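Local coordinates for variable region-containing chitin-binding protein 3 (Branchiostoma floridae, PDB 1XT5) that probably binds chitin, and may hydrolyse it, as an immune-type receptor of amphioxus, this chain being its first V-type immunoglobulin domain, at residues R8-E13 and E23-Y28; T12-H17 and V127-T132; I39-G44 and P92-T97; A45-S50 and W108-Q113. One frame throughout, in Å; residues are numbered along the deposited sequence.

Interaction 1 (R8-E13 and E23-Y28)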
loop_
_atom_site.group_PDB
_atom_site.type_symbol
_atom_site.label_atom_id
_atom_site.label_comp_id
_atom_site.label_asym_id
_atom_site.label_seq_id
_atom_site.Cartn_x
_atom_site.Cartn_y
_atom_site.Cartn_z
ATOM N N ARG A 8 7.098 -3.285 6.884
ATOM C CA ARG A 8 7.065 -4.714 7.158
ATOM C C ARG A 8 5.803 -5.319 6.600
ATOM O O ARG A 8 4.762 -4.676 6.472
ATOM C CB ARG A 8 7.226 -4.975 8.658
ATOM C CG ARG A 8 8.599 -4.611 9.192
ATOM C CD ARG A 8 8.734 -4.948 10.694
ATOM N NE ARG A 8 10.111 -4.698 11.120
ATOM C CZ ARG A 8 10.904 -3.776 11.522
ATOM N NH1 ARG A 8 10.680 -2.481 11.814
ATOM N NH2 ARG A 8 12.192 -4.162 11.732
ATOM N N THR A 9 5.877 -6.621 6.307
ATOM C CA THR A 9 4.789 -7.390 5.760
ATOM C C THR A 9 4.737 -8.754 6.452
ATOM O O THR A 9 5.696 -9.498 6.408
ATOM C CB THR A 9 4.986 -7.687 4.291
ATOM O OG1 THR A 9 6.321 -8.165 4.033
ATOM C CG2 THR A 9 4.813 -6.454 3.403
ATOM N N THR A 10 3.616 -9.060 7.082
ATOM C CA THR A 10 3.471 -10.340 7.742
ATOM C C THR A 10 3.442 -11.504 6.744
ATOM O O THR A 10 3.810 -12.620 7.104
ATOM C CB THR A 10 2.200 -10.442 8.601
ATOM O OG1 THR A 10 1.052 -10.172 7.800
ATOM C CG2 THR A 10 2.263 -9.485 9.772
ATOM N N HIS A 11 2.974 -11.223 5.515
ATOM C CA HIS A 11 2.784 -12.208 4.499
ATOM C C HIS A 11 3.508 -11.808 3.219
ATOM O O HIS A 11 3.321 -10.679 2.734
ATOM C CB HIS A 11 1.301 -12.416 4.171
ATOM C CG HIS A 11 0.556 -13.052 5.278
ATOM N ND1 HIS A 11 0.329 -12.448 6.489
ATOM C CD2 HIS A 11 -0.043 -14.271 5.312
ATOM C CE1 HIS A 11 -0.383 -13.273 7.253
ATOM N NE2 HIS A 11 -0.626 -14.405 6.549
ATOM N N THR A 12 4.297 -12.700 2.646
ATOM C CA THR A 12 4.904 -12.487 1.353
ATOM C C THR A 12 4.040 -12.929 0.192
ATOM O O THR A 12 4.317 -12.598 -0.956
ATOM C CB THR A 12 6.294 -13.129 1.280
ATOM O OG1 THR A 12 6.174 -14.518 1.567
ATOM C CG2 THR A 12 7.250 -12.499 2.274
ATOM N N GLU A 13 2.985 -13.665 0.510
ATOM C CA GLU A 13 2.002 -14.078 -0.496
ATOM C C GLU A 13 0.674 -14.326 0.215
ATOM O O GLU A 13 0.651 -14.727 1.374
ATOM C CB GLU A 13 2.487 -15.293 -1.273
ATOM C CG GLU A 13 2.650 -16.520 -0.421
ATOM C CD GLU A 13 3.117 -17.690 -1.296
ATOM O OE1 GLU A 13 2.300 -18.561 -1.588
ATOM O OE2 GLU A 13 4.283 -17.691 -1.743
ATOM N N GLU A 23 -7.052 -9.463 1.522
ATOM C CA GLU A 23 -6.279 -8.423 2.144
ATOM C C GLU A 23 -4.762 -8.720 2.058
ATOM O O GLU A 23 -4.356 -9.882 2.253
ATOM C CB GLU A 23 -6.728 -8.201 3.567
ATOM C CG GLU A 23 -8.194 -7.711 3.640
ATOM C CD GLU A 23 -8.719 -7.123 4.897
ATOM O OE1 GLU A 23 -7.909 -7.022 5.839
ATOM O OE2 GLU A 23 -9.906 -6.775 4.867
ATOM N N LEU A 24 -4.008 -7.685 1.794
ATOM C CA LEU A 24 -2.563 -7.774 1.643
ATOM C C LEU A 24 -1.964 -6.955 2.800
ATOM O O LEU A 24 -1.993 -5.731 2.745
ATOM C CB LEU A 24 -2.052 -7.229 0.333
ATOM C CG LEU A 24 -2.564 -8.009 -0.883
ATOM C CD1 LEU A 24 -3.991 -7.960 -1.274
ATOM C CD2 LEU A 24 -1.848 -7.502 -2.160
ATOM N N PRO A 25 -1.511 -7.595 3.888
ATOM C CA PRO A 25 -1.064 -6.832 5.047
ATOM C C PRO A 25 0.158 -5.972 4.793
ATOM O O PRO A 25 1.083 -6.332 4.077
ATOM C CB PRO A 25 -0.799 -7.932 6.096
ATOM C CG PRO A 25 -1.686 -9.051 5.687
ATOM C CD PRO A 25 -1.577 -9.044 4.192
ATOM N N CYS A 26 0.196 -4.835 5.480
ATOM C CA CYS A 26 1.351 -3.978 5.447
ATOM C C CYS A 26 1.387 -3.130 6.723
ATOM O O CYS A 26 0.336 -2.673 7.166
ATOM C CB CYS A 26 1.294 -3.062 4.235
ATOM S SG CYS A 26 2.786 -2.014 4.094
ATOM N N SER A 27 2.580 -2.952 7.269
ATOM C CA SER A 27 2.783 -2.089 8.404
ATOM C C SER A 27 4.027 -1.210 8.136
ATOM O O SER A 27 4.830 -1.508 7.261
ATOM C CB SER A 27 2.994 -2.840 9.711
ATOM O OG SER A 27 4.242 -3.541 9.708
ATOM N N TYR A 28 4.201 -0.145 8.917
ATOM C CA TYR A 28 5.438 0.615 8.811
ATOM C C TYR A 28 5.726 1.286 10.145
ATOM O O TYR A 28 4.818 1.542 10.962
ATOM C CB TYR A 28 5.406 1.658 7.652
ATOM C CG TYR A 28 4.547 2.858 7.966
ATOM C CD1 TYR A 28 5.085 3.989 8.569
ATOM C CD2 TYR A 28 3.183 2.885 7.687
ATOM C CE1 TYR A 28 4.345 5.073 8.878
ATOM C CE2 TYR A 28 2.409 4.003 8.020
ATOM C CZ TYR A 28 2.996 5.091 8.609
ATOM O OH TYR A 28 2.227 6.171 8.966
HETATM O O HOH W 1 1.742 -8.998 4.183
#
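Thr-10 and Pro-25 meet at about a right angle, the threonine hydroxyl coming to the CB-CG edge of the proline ring, with OG1 of Thr-10 3.4 Å from CB of Pro-25. The oxygen sits between the backbone N and the carbonyl carbon (chi1 56°), and there it also hydrogen-bonds His-11 ND1 at 2.7 Å, lying in the plane of the imidazole at its edge. That bond limits rotation of the imidazole, whose ND1 comes within 4.0 Å of Pro-25 CG while the two rings cross obliquely. A water completes this end of the contact: it accepts from His-11 N and donates to Pro-25 O, joining two backbones that no longer pair directly.

At the other end Arg-8 and Ser-27 form an antiparallel hydrogen-bonded pair, with both N-to-O distances at 2.9 Å for Arg-8 N to Ser-27 O and Ser-27 N to Arg-8 O. Their side chains leave on the same face, where Ser-27 OG lies 3.5 Å from Arg-8 CB before the extended arginine leads away.

Direct backbone pairing ends with Arg-8, and the chain then crosses over: the first strand of a V-type domain changes sheets here. Strand 4-8 borders strand 22-31, whose Cys-26 is in disulfide linkage with Cys-109 of the facing sheet; after the loop, strand 13-17 runs instead beside strand 122-132.

Interaction 2 (T12-H17 and V127-T132)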
loop_
_atom_site.group_PDB
_atom_site.type_symbol
_atom_site.label_atom_id
_atom_site.label_comp_id
_atom_site.label_asym_id
_atom_site.label_seq_id
_atom_site.Cartn_x
_atom_site.Cartn_y
_atom_site.Cartn_z
ATOM N N THR A 12 4.297 -12.700 2.646
ATOM C CA THR A 12 4.904 -12.487 1.353
ATOM C C THR A 12 4.040 -12.929 0.192
ATOM O O THR A 12 4.317 -12.598 -0.956
ATOM C CB THR A 12 6.294 -13.129 1.280
ATOM O OG1 THR A 12 6.174 -14.518 1.567
ATOM C CG2 THR A 12 7.250 -12.499 2.274
ATOM N N GLU A 13 2.985 -13.665 0.510
ATOM C CA GLU A 13 2.002 -14.078 -0.496
ATOM C C GLU A 13 0.674 -14.326 0.215
ATOM O O GLU A 13 0.651 -14.727 1.374
ATOM C CB GLU A 13 2.487 -15.293 -1.273
ATOM C CG GLU A 13 2.650 -16.520 -0.421
ATOM C CD GLU A 13 3.117 -17.690 -1.296
ATOM O OE1 GLU A 13 2.300 -18.561 -1.588
ATOM O OE2 GLU A 13 4.283 -17.691 -1.743
ATOM N N VAL A 14 -0.376 -14.137 -0.531
ATOM C CA VAL A 14 -1.773 -14.375 -0.158
ATOM C C VAL A 14 -2.472 -14.975 -1.354
ATOM O O VAL A 14 -2.119 -14.706 -2.483
ATOM C CB VAL A 14 -2.487 -13.098 0.327
ATOM C CG1 VAL A 14 -1.752 -12.529 1.548
ATOM C CG2 VAL A 14 -2.602 -12.034 -0.734
ATOM N N GLU A 15 -3.468 -15.811 -1.114
ATOM C CA GLU A 15 -4.220 -16.480 -2.196
ATOM C C GLU A 15 -5.708 -16.212 -1.978
ATOM O O GLU A 15 -6.183 -16.237 -0.828
ATOM C CB GLU A 15 -3.904 -17.948 -2.239
ATOM C CG GLU A 15 -4.631 -18.683 -3.336
ATOM C CD GLU A 15 -4.134 -20.083 -3.664
ATOM O OE1 GLU A 15 -4.826 -20.723 -4.484
ATOM O OE2 GLU A 15 -3.116 -20.505 -3.098
ATOM N N VAL A 16 -6.438 -16.042 -3.074
ATOM C CA VAL A 16 -7.882 -15.938 -3.045
ATOM C C VAL A 16 -8.458 -16.457 -4.347
ATOM O O VAL A 16 -7.793 -16.469 -5.380
ATOM C CB VAL A 16 -8.276 -14.453 -2.891
ATOM C CG1 VAL A 16 -8.009 -13.636 -4.128
ATOM C CG2 VAL A 16 -9.728 -14.354 -2.454
ATOM N N HIS A 17 -9.728 -16.866 -4.304
ATOM C CA HIS A 17 -10.442 -17.189 -5.542
ATOM C C HIS A 17 -10.833 -15.909 -6.275
ATOM O O HIS A 17 -11.161 -14.903 -5.634
ATOM C CB HIS A 17 -11.679 -17.997 -5.090
ATOM C CG HIS A 17 -11.511 -19.264 -4.326
ATOM N ND1 HIS A 17 -11.919 -19.605 -3.060
ATOM C CD2 HIS A 17 -10.914 -20.389 -4.770
ATOM C CE1 HIS A 17 -11.563 -20.872 -2.786
ATOM N NE2 HIS A 17 -10.928 -21.392 -3.840
ATOM N N VAL A 127 3.959 -8.074 -1.741
ATOM C CA VAL A 127 3.101 -9.193 -1.387
ATOM C C VAL A 127 2.558 -9.764 -2.714
ATOM O O VAL A 127 1.969 -9.027 -3.488
ATOM C CB VAL A 127 1.932 -8.750 -0.496
ATOM C CG1 VAL A 127 1.136 -9.953 -0.046
ATOM C CG2 VAL A 127 2.439 -7.980 0.723
ATOM N N VAL A 128 2.809 -11.035 -2.939
ATOM C CA VAL A 128 2.237 -11.689 -4.105
ATOM C C VAL A 128 0.813 -12.062 -3.872
ATOM O O VAL A 128 0.469 -12.580 -2.784
ATOM C CB VAL A 128 3.103 -12.963 -4.428
ATOM C CG1 VAL A 128 2.400 -13.865 -5.424
ATOM C CG2 VAL A 128 4.437 -12.552 -4.972
ATOM N N LEU A 129 -0.014 -11.835 -4.855
ATOM C CA LEU A 129 -1.397 -12.291 -4.866
ATOM C C LEU A 129 -1.511 -13.458 -5.890
ATOM O O LEU A 129 -1.257 -13.249 -7.058
ATOM C CB LEU A 129 -2.333 -11.189 -5.275
ATOM C CG LEU A 129 -3.825 -11.599 -5.370
ATOM C CD1 LEU A 129 -4.315 -12.181 -4.062
ATOM C CD2 LEU A 129 -4.619 -10.391 -5.855
ATOM N N LYS A 130 -1.870 -14.605 -5.367
ATOM C CA LYS A 130 -2.211 -15.777 -6.165
ATOM C C LYS A 130 -3.702 -15.856 -6.300
ATOM O O LYS A 130 -4.454 -15.758 -5.302
ATOM C CB LYS A 130 -1.687 -17.066 -5.534
ATOM C CG LYS A 130 -0.207 -17.209 -5.478
ATOM C CD LYS A 130 0.175 -18.453 -4.668
ATOM C CE LYS A 130 1.564 -18.903 -4.804
ATOM N NZ LYS A 130 1.930 -20.070 -3.945
ATOM N N VAL A 131 -4.189 -15.969 -7.531
ATOM C CA VAL A 131 -5.604 -16.126 -7.812
ATOM C C VAL A 131 -5.827 -17.588 -8.137
ATOM O O VAL A 131 -5.341 -18.069 -9.140
ATOM C CB VAL A 131 -6.098 -15.166 -8.901
ATOM C CG1 VAL A 131 -7.584 -15.356 -9.157
ATOM C CG2 VAL A 131 -5.760 -13.725 -8.547
ATOM N N THR A 132 -6.556 -18.298 -7.279
ATOM C CA THR A 132 -6.759 -19.729 -7.432
ATOM C C THR A 132 -7.336 -20.055 -8.778
ATOM O O THR A 132 -8.331 -19.444 -9.167
ATOM C CB THR A 132 -7.708 -20.234 -6.329
ATOM O OG1 THR A 132 -7.174 -19.750 -5.065
ATOM C CG2 THR A 132 -7.854 -21.739 -6.285
#
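Leu-129 and Val-16 touch through their methyls, CD1 of Leu-129 lying 4.0 Å from CG1 of Val-16. The leucine CG is anti to its backbone N (chi1 178°), and chi2 of 56° brings CD1 toward the neighbouring strand. Val-14, in one of its two deposited conformers, brings CG2 to 3.7 Å from the same Leu-129 CD1. Val-22 of strand 22-31 touches all three side chains, so this face is turned into the sandwich.

Around that apolar centre the backbones run as a parallel pair, their short axes 28° apart. The N-H groups of Val-14 and Val-16 bind the carbonyls of Val-128 and Lys-130, while Val-14 O and Val-16 O accept from Lys-130 N and Thr-132 N. CA-H groups add close contacts, the shortest being Glu-13 CA to Val-128 O at 3.1 Å.

The opposite face is mainly polar, though Val-128 lies on it beside Glu-13. The extended Lys-130 slants across Glu-13, and its NZ forms a salt bridge with Glu-13 OE1 at 2.8 Å, approaching on the syn side but out of the carboxylate plane. Farther along, Glu-15 OE1 accepts from Thr-132 OG1 at 2.6 Å through its anti lone pair, with the side chains roughly perpendicular.

Parallel pairing of the second half of the first strand with the last strand is a hallmark of V-type domains. Here its chemistry is two-sided: hydrophobic packing inward, and outward, beside Val-128, two carboxylates held by different donors, the Lys-130 charge probably favouring ionised Glu-13.

Interaction 3 (I39-G44 and P92-T97)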
loop_
_atom_site.group_PDB
_atom_site.type_symbol
_atom_site.label_atom_id
_atom_site.label_comp_id
_atom_site.label_asym_id
_atom_site.label_seq_id
_atom_site.Cartn_x
_atom_site.Cartn_y
_atom_site.Cartn_z
ATOM N N ILE A 39 1.232 6.781 1.353
ATOM C CA ILE A 39 1.137 5.348 1.098
ATOM C C ILE A 39 0.791 5.134 -0.338
ATOM O O ILE A 39 -0.169 5.743 -0.851
ATOM C CB ILE A 39 -0.006 4.731 1.981
ATOM C CG1 ILE A 39 0.339 4.737 3.461
ATOM C CG2 ILE A 39 -0.426 3.350 1.507
ATOM C CD1 ILE A 39 0.740 5.980 4.192
ATOM N N SER A 40 1.517 4.252 -1.016
ATOM C CA SER A 40 1.202 3.828 -2.358
ATOM C C SER A 40 1.195 2.304 -2.426
ATOM O O SER A 40 2.099 1.660 -1.909
ATOM C CB SER A 40 2.254 4.335 -3.350
ATOM O OG SER A 40 2.396 5.729 -3.312
ATOM N N TRP A 41 0.171 1.747 -3.041
ATOM C CA TRP A 41 0.174 0.333 -3.452
ATOM C C TRP A 41 0.316 0.345 -4.954
ATOM O O TRP A 41 -0.429 1.027 -5.676
ATOM C CB TRP A 41 -1.094 -0.363 -3.014
ATOM C CG TRP A 41 -1.136 -0.780 -1.592
ATOM C CD1 TRP A 41 -1.645 -0.107 -0.516
ATOM C CD2 TRP A 41 -0.595 -2.030 -1.064
ATOM N NE1 TRP A 41 -1.462 -0.840 0.628
ATOM C CE2 TRP A 41 -0.857 -2.016 0.319
ATOM C CE3 TRP A 41 0.032 -3.133 -1.657
ATOM C CZ2 TRP A 41 -0.497 -3.103 1.131
ATOM C CZ3 TRP A 41 0.386 -4.193 -0.853
ATOM C CH2 TRP A 41 0.113 -4.189 0.527
ATOM N N LEU A 42 1.308 -0.407 -5.440
ATOM C CA LEU A 42 1.776 -0.379 -6.798
ATOM C C LEU A 42 1.867 -1.823 -7.296
ATOM O O LEU A 42 2.549 -2.618 -6.637
ATOM C CB LEU A 42 3.141 0.294 -6.865
ATOM C CG LEU A 42 3.208 1.719 -6.313
ATOM C CD1 LEU A 42 4.641 2.169 -6.081
ATOM C CD2 LEU A 42 2.451 2.696 -7.168
ATOM N N LYS A 43 1.252 -2.155 -8.417
ATOM C CA LYS A 43 1.278 -3.545 -8.905
ATOM C C LYS A 43 2.261 -3.665 -10.031
ATOM O O LYS A 43 2.158 -2.962 -11.040
ATOM C CB LYS A 43 -0.111 -3.969 -9.401
ATOM C CG LYS A 43 -0.148 -5.454 -9.779
ATOM C CD LYS A 43 -1.505 -5.774 -10.408
ATOM C CE LYS A 43 -1.639 -7.240 -10.648
ATOM N NZ LYS A 43 -0.819 -7.733 -11.730
ATOM N N GLY A 44 3.255 -4.534 -9.885
ATOM C CA GLY A 44 4.221 -4.775 -10.942
ATOM C C GLY A 44 5.478 -5.425 -10.381
ATOM O O GLY A 44 5.586 -5.768 -9.218
ATOM N N PRO A 92 -1.263 0.197 6.740
ATOM C CA PRO A 92 -1.924 0.305 5.445
ATOM C C PRO A 92 -2.134 -0.979 4.666
ATOM O O PRO A 92 -1.994 -1.017 3.424
ATOM C CB PRO A 92 -1.011 1.293 4.699
ATOM C CG PRO A 92 0.364 0.970 5.247
ATOM C CD PRO A 92 0.105 0.762 6.711
ATOM N N THR A 93 -2.641 -2.014 5.317
ATOM C CA THR A 93 -3.152 -3.186 4.646
ATOM C C THR A 93 -4.141 -2.805 3.570
ATOM O O THR A 93 -5.051 -1.992 3.797
ATOM C CB THR A 93 -3.832 -4.076 5.693
ATOM O OG1 THR A 93 -2.819 -4.474 6.590
ATOM C CG2 THR A 93 -4.601 -5.239 5.100
ATOM N N LEU A 94 -3.952 -3.409 2.392
ATOM C CA LEU A 94 -4.816 -3.216 1.240
ATOM C C LEU A 94 -5.917 -4.281 1.216
ATOM O O LEU A 94 -5.628 -5.457 1.381
ATOM C CB LEU A 94 -3.976 -3.381 -0.020
ATOM C CG LEU A 94 -4.731 -3.278 -1.363
ATOM C CD1 LEU A 94 -5.218 -1.863 -1.597
ATOM C CD2 LEU A 94 -3.820 -3.723 -2.493
ATOM N N ARG A 95 -7.144 -3.845 0.977
ATOM C CA ARG A 95 -8.287 -4.733 0.722
ATOM C C ARG A 95 -8.660 -4.589 -0.749
ATOM O O ARG A 95 -8.868 -3.472 -1.239
ATOM C CB ARG A 95 -9.467 -4.336 1.607
ATOM C CG ARG A 95 -10.686 -5.232 1.451
ATOM C CD ARG A 95 -11.760 -4.869 2.447
ATOM N NE ARG A 95 -13.014 -5.575 2.471
ATOM C CZ ARG A 95 -14.078 -5.168 1.787
ATOM N NH1 ARG A 95 -14.103 -4.113 0.970
ATOM N NH2 ARG A 95 -15.177 -5.917 1.910
ATOM N N LEU A 96 -8.763 -5.715 -1.447
ATOM C CA LEU A 96 -9.164 -5.760 -2.855
ATOM C C LEU A 96 -10.377 -6.624 -2.980
ATOM O O LEU A 96 -10.371 -7.813 -2.561
ATOM C CB LEU A 96 -7.978 -6.218 -3.674
ATOM C CG LEU A 96 -8.195 -6.125 -5.163
ATOM C CD1 LEU A 96 -8.347 -4.681 -5.633
ATOM C CD2 LEU A 96 -7.039 -6.831 -5.872
ATOM N N THR A 97 -11.469 -6.081 -3.523
ATOM C CA THR A 97 -12.723 -6.859 -3.694
ATOM C C THR A 97 -12.853 -7.296 -5.155
ATOM O O THR A 97 -12.170 -6.789 -6.053
ATOM C CB THR A 97 -13.952 -6.040 -3.317
ATOM O OG1 THR A 97 -14.020 -4.914 -4.177
ATOM C CG2 THR A 97 -13.843 -5.538 -1.924
#
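Trp-41 NE1 donates to Pro-92 O at 2.9 Å, and the oxygen lies almost in the indole plane. The donor approaches nearly along the C=O axis, although the hydrogen bond is bent, with an N-H...O angle of 148°. This is the core tryptophan of the immunoglobulin fold, the residue of strand 38-44 that packs beside the disulfide: here its side chain touches Cys-26 and Cys-109 from the two sheets. The contact therefore spans the sandwich, joining strand 38-44 of one sheet to the residues entering and forming strand 94-96 of the other, and it gives the indole nitrogen a partner in a buried setting.

While the edge of the ring is spent on Pro-92, one face receives Leu-94. CB of that leucine lies 3.6 Å from the centroid of the Trp-41 five-membered ring and 19° off its normal, a CH-pi contact displaced toward the shared CE2 corner. The leucine CG is anti to its backbone N (chi1 177°); the side chain slants over the indole, and its CD2 methyl settles over Trp-41 CD2 at 3.9 Å, on the side of CE3. Edge and face together restrict the rotation of the indole.

Val-86 of strand 84-86 touches both Trp-41 and Pro-92. Beside them, Ile-39 meets the proline ring at about a right angle, its CG2 methyl 3.8 Å from Pro-92 CB.

Interaction 4 (A45-S50 and W108-Q113). With SO4 (sulfate ion), chain B.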
loop_
_atom_site.group_PDB
_atom_site.type_symbol
_atom_site.label_atom_id
_atom_site.label_comp_id
_atom_site.label_asym_id
_atom_site.label_seq_id
_atom_site.Cartn_x
_atom_site.Cartn_y
_atom_site.Cartn_z
ATOM N N ALA A 45 6.450 -5.553 -11.279
ATOM C CA ALA A 45 7.714 -6.185 -10.905
ATOM C C ALA A 45 8.470 -5.437 -9.799
ATOM O O ALA A 45 9.133 -6.074 -8.979
ATOM C CB ALA A 45 8.597 -6.330 -12.143
ATOM N N SER A 46 8.385 -4.097 -9.860
ATOM C CA SER A 46 9.112 -3.286 -8.899
ATOM C C SER A 46 8.303 -2.008 -8.645
ATOM O O SER A 46 7.403 -1.732 -9.439
ATOM C CB SER A 46 10.522 -2.939 -9.377
ATOM O OG SER A 46 10.443 -2.102 -10.529
ATOM N N PRO A 47 8.618 -1.260 -7.623
ATOM C CA PRO A 47 7.836 -0.040 -7.353
ATOM C C PRO A 47 7.795 0.885 -8.538
ATOM O O PRO A 47 6.757 1.522 -8.782
ATOM C CB PRO A 47 8.539 0.616 -6.163
ATOM C CG PRO A 47 9.041 -0.575 -5.386
ATOM C CD PRO A 47 9.548 -1.494 -6.484
ATOM N N ASP A 48 8.883 1.030 -9.285
ATOM C CA ASP A 48 8.903 1.968 -10.385
ATOM C C ASP A 48 8.313 1.311 -11.631
ATOM O O ASP A 48 7.723 1.978 -12.505
ATOM C CB ASP A 48 10.301 2.598 -10.489
ATOM C CG ASP A 48 10.663 3.606 -9.400
ATOM O OD1 ASP A 48 10.652 4.835 -9.671
ATOM O OD2 ASP A 48 11.015 3.230 -8.223
ATOM N N ARG A 49 8.355 -0.003 -11.792
ATOM C CA ARG A 49 7.870 -0.739 -12.967
ATOM C C ARG A 49 6.494 -1.316 -12.594
ATOM O O ARG A 49 6.347 -2.506 -12.343
ATOM C CB ARG A 49 8.841 -1.807 -13.401
ATOM C CG ARG A 49 10.203 -1.269 -13.837
ATOM C CD ARG A 49 10.988 -2.376 -14.496
ATOM N NE ARG A 49 11.888 -3.144 -13.752
ATOM C CZ ARG A 49 12.359 -3.985 -12.900
ATOM N NH1 ARG A 49 11.361 -4.502 -12.168
ATOM N NH2 ARG A 49 13.609 -4.347 -12.674
ATOM N N SER A 50 5.533 -0.399 -12.515
ATOM C CA SER A 50 4.277 -0.751 -11.890
ATOM C C SER A 50 3.161 0.101 -12.436
ATOM O O SER A 50 3.337 1.077 -13.141
ATOM C CB SER A 50 4.373 -0.572 -10.357
ATOM O OG SER A 50 4.518 0.813 -10.083
ATOM N N TRP A 108 3.244 -3.941 -4.312
ATOM C CA TRP A 108 4.205 -3.261 -3.463
ATOM C C TRP A 108 3.476 -2.300 -2.541
ATOM O O TRP A 108 2.750 -1.426 -3.001
ATOM C CB TRP A 108 5.191 -2.463 -4.338
ATOM C CG TRP A 108 6.052 -3.373 -5.143
ATOM C CD1 TRP A 108 5.754 -3.907 -6.379
ATOM C CD2 TRP A 108 7.321 -3.896 -4.764
ATOM N NE1 TRP A 108 6.763 -4.731 -6.784
ATOM C CE2 TRP A 108 7.733 -4.750 -5.832
ATOM C CE3 TRP A 108 8.134 -3.772 -3.683
ATOM C CZ2 TRP A 108 8.938 -5.427 -5.786
ATOM C CZ3 TRP A 108 9.327 -4.439 -3.633
ATOM C CH2 TRP A 108 9.731 -5.271 -4.692
ATOM N N CYS A 109 3.738 -2.466 -1.231
ATOM C CA CYS A 109 3.338 -1.501 -0.216
ATOM C C CYS A 109 4.537 -0.565 -0.028
ATOM O O CYS A 109 5.566 -0.985 0.473
ATOM C CB CYS A 109 3.007 -2.226 1.069
ATOM S SG CYS A 109 2.461 -1.039 2.330
ATOM N N GLN A 110 4.381 0.660 -0.475
ATOM C CA GLN A 110 5.410 1.682 -0.408
ATOM C C GLN A 110 4.922 2.765 0.549
ATOM O O GLN A 110 3.810 3.271 0.414
ATOM C CB GLN A 110 5.674 2.263 -1.786
ATOM C CG GLN A 110 6.718 3.369 -1.768
ATOM C CD GLN A 110 6.942 3.860 -3.159
ATOM O OE1 GLN A 110 7.645 3.246 -3.942
ATOM N NE2 GLN A 110 6.265 4.917 -3.523
ATOM N N VAL A 111 5.776 3.159 1.488
ATOM C CA VAL A 111 5.463 4.234 2.408
ATOM C C VAL A 111 6.650 5.210 2.355
ATOM O O VAL A 111 7.817 4.791 2.442
ATOM C CB VAL A 111 5.183 3.740 3.827
ATOM C CG1 VAL A 111 4.699 4.897 4.714
ATOM C CG2 VAL A 111 4.170 2.615 3.851
ATOM N N ALA A 112 6.361 6.496 2.186
ATOM C CA ALA A 112 7.422 7.462 1.961
ATOM C C ALA A 112 7.080 8.783 2.638
ATOM O O ALA A 112 5.913 9.173 2.715
ATOM C CB ALA A 112 7.602 7.744 0.465
ATOM N N GLN A 113 8.115 9.485 3.060
ATOM C CA GLN A 113 7.956 10.879 3.381
ATOM C C GLN A 113 7.333 11.635 2.203
ATOM O O GLN A 113 7.591 11.276 1.054
ATOM C CB GLN A 113 9.280 11.527 3.682
ATOM C CG GLN A 113 9.977 10.939 4.875
ATOM C CD GLN A 113 11.335 11.597 5.066
ATOM O OE1 GLN A 113 12.174 11.574 4.170
ATOM N NE2 GLN A 113 11.535 12.208 6.215
HETATM S S SO4 B . 15.355 13.986 7.306
HETATM O O1 SO4 B . 15.515 15.507 7.221
HETATM O O2 SO4 B . 13.926 13.673 7.162
HETATM O O3 SO4 B . 15.879 13.456 8.492
HETATM O O4 SO4 B . 16.080 13.432 6.168
HETATM O O HOH W 2 8.722 4.357 -6.196
#
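Trp-108 carries its indole against the backbone of Ser-46 and the ring of Pro-47. Its CB turns toward the 45-50 loop, and CG, anti to the carbonyl carbon (chi1 -67°), lies 4.1 Å from Pro-47 CG. On the five-membered side CD1 comes under the carbonyl carbon of Ser-46, and NE1 is 3.5 Å from Ser-46 CA while its N-H binds Gly-44 O, just before the loop. On the benzene side the Pro-47 ring covers the face: its CD stands 3.7 Å from the centroid of the Trp-108 six-membered ring, 11° off the normal, a CH-pi contact over the ring centre, and CE3 meets Pro-47 CG. At the ring edge next to NE1, CZ2 approaches Ala-45 O to 3.3 Å, near the ring plane.

In the V-type fold this is the turn between strands 38-44 and 50-58 folding over the outer face of the sheet at strand 105-112, next to Cys-109, whose side chain points instead into the core. The turn has its own bracing: Ser-46 OG accepts from Arg-49 N at 3.2 Å, an ST motif, and Ser-50 OG donates to Pro-47 O from above the carbonyl plane.

Two residues beyond the tryptophan, the extended Gln-110 sets OE1 3.6 Å from Pro-47 CB; a water donates to that oxygen and, more distantly, to Asp-48 OD2. At the strand's end Gln-113 NE2 donates to O2 of a sulfate, probably from the crystallisation liquor, at 3.0 Å; Gln-2, Ser-3 and Arg-117 also bind this ion.

Overall arrangement
From the N terminus, interaction 1 closes first, a short loop between the first strand and strand 22-31. Interaction 2 takes up the chain where interaction 1 leaves it, sharing Thr-12 and Glu-13, but runs to the last strand and so encloses most of the chain. Interactions 3 and 4 both fall within that long span and cross each other, their segments alternating in sequence. Interaction 3 bridges the two sheets at the centre of the sandwich; interaction 4 folds a turn over the outer side of one of them. The Cys-26 to Cys-109 disulfide joins interactions 1 and 4, and backbone bonds between strands 38-44 and 105-112 link 3 with 4.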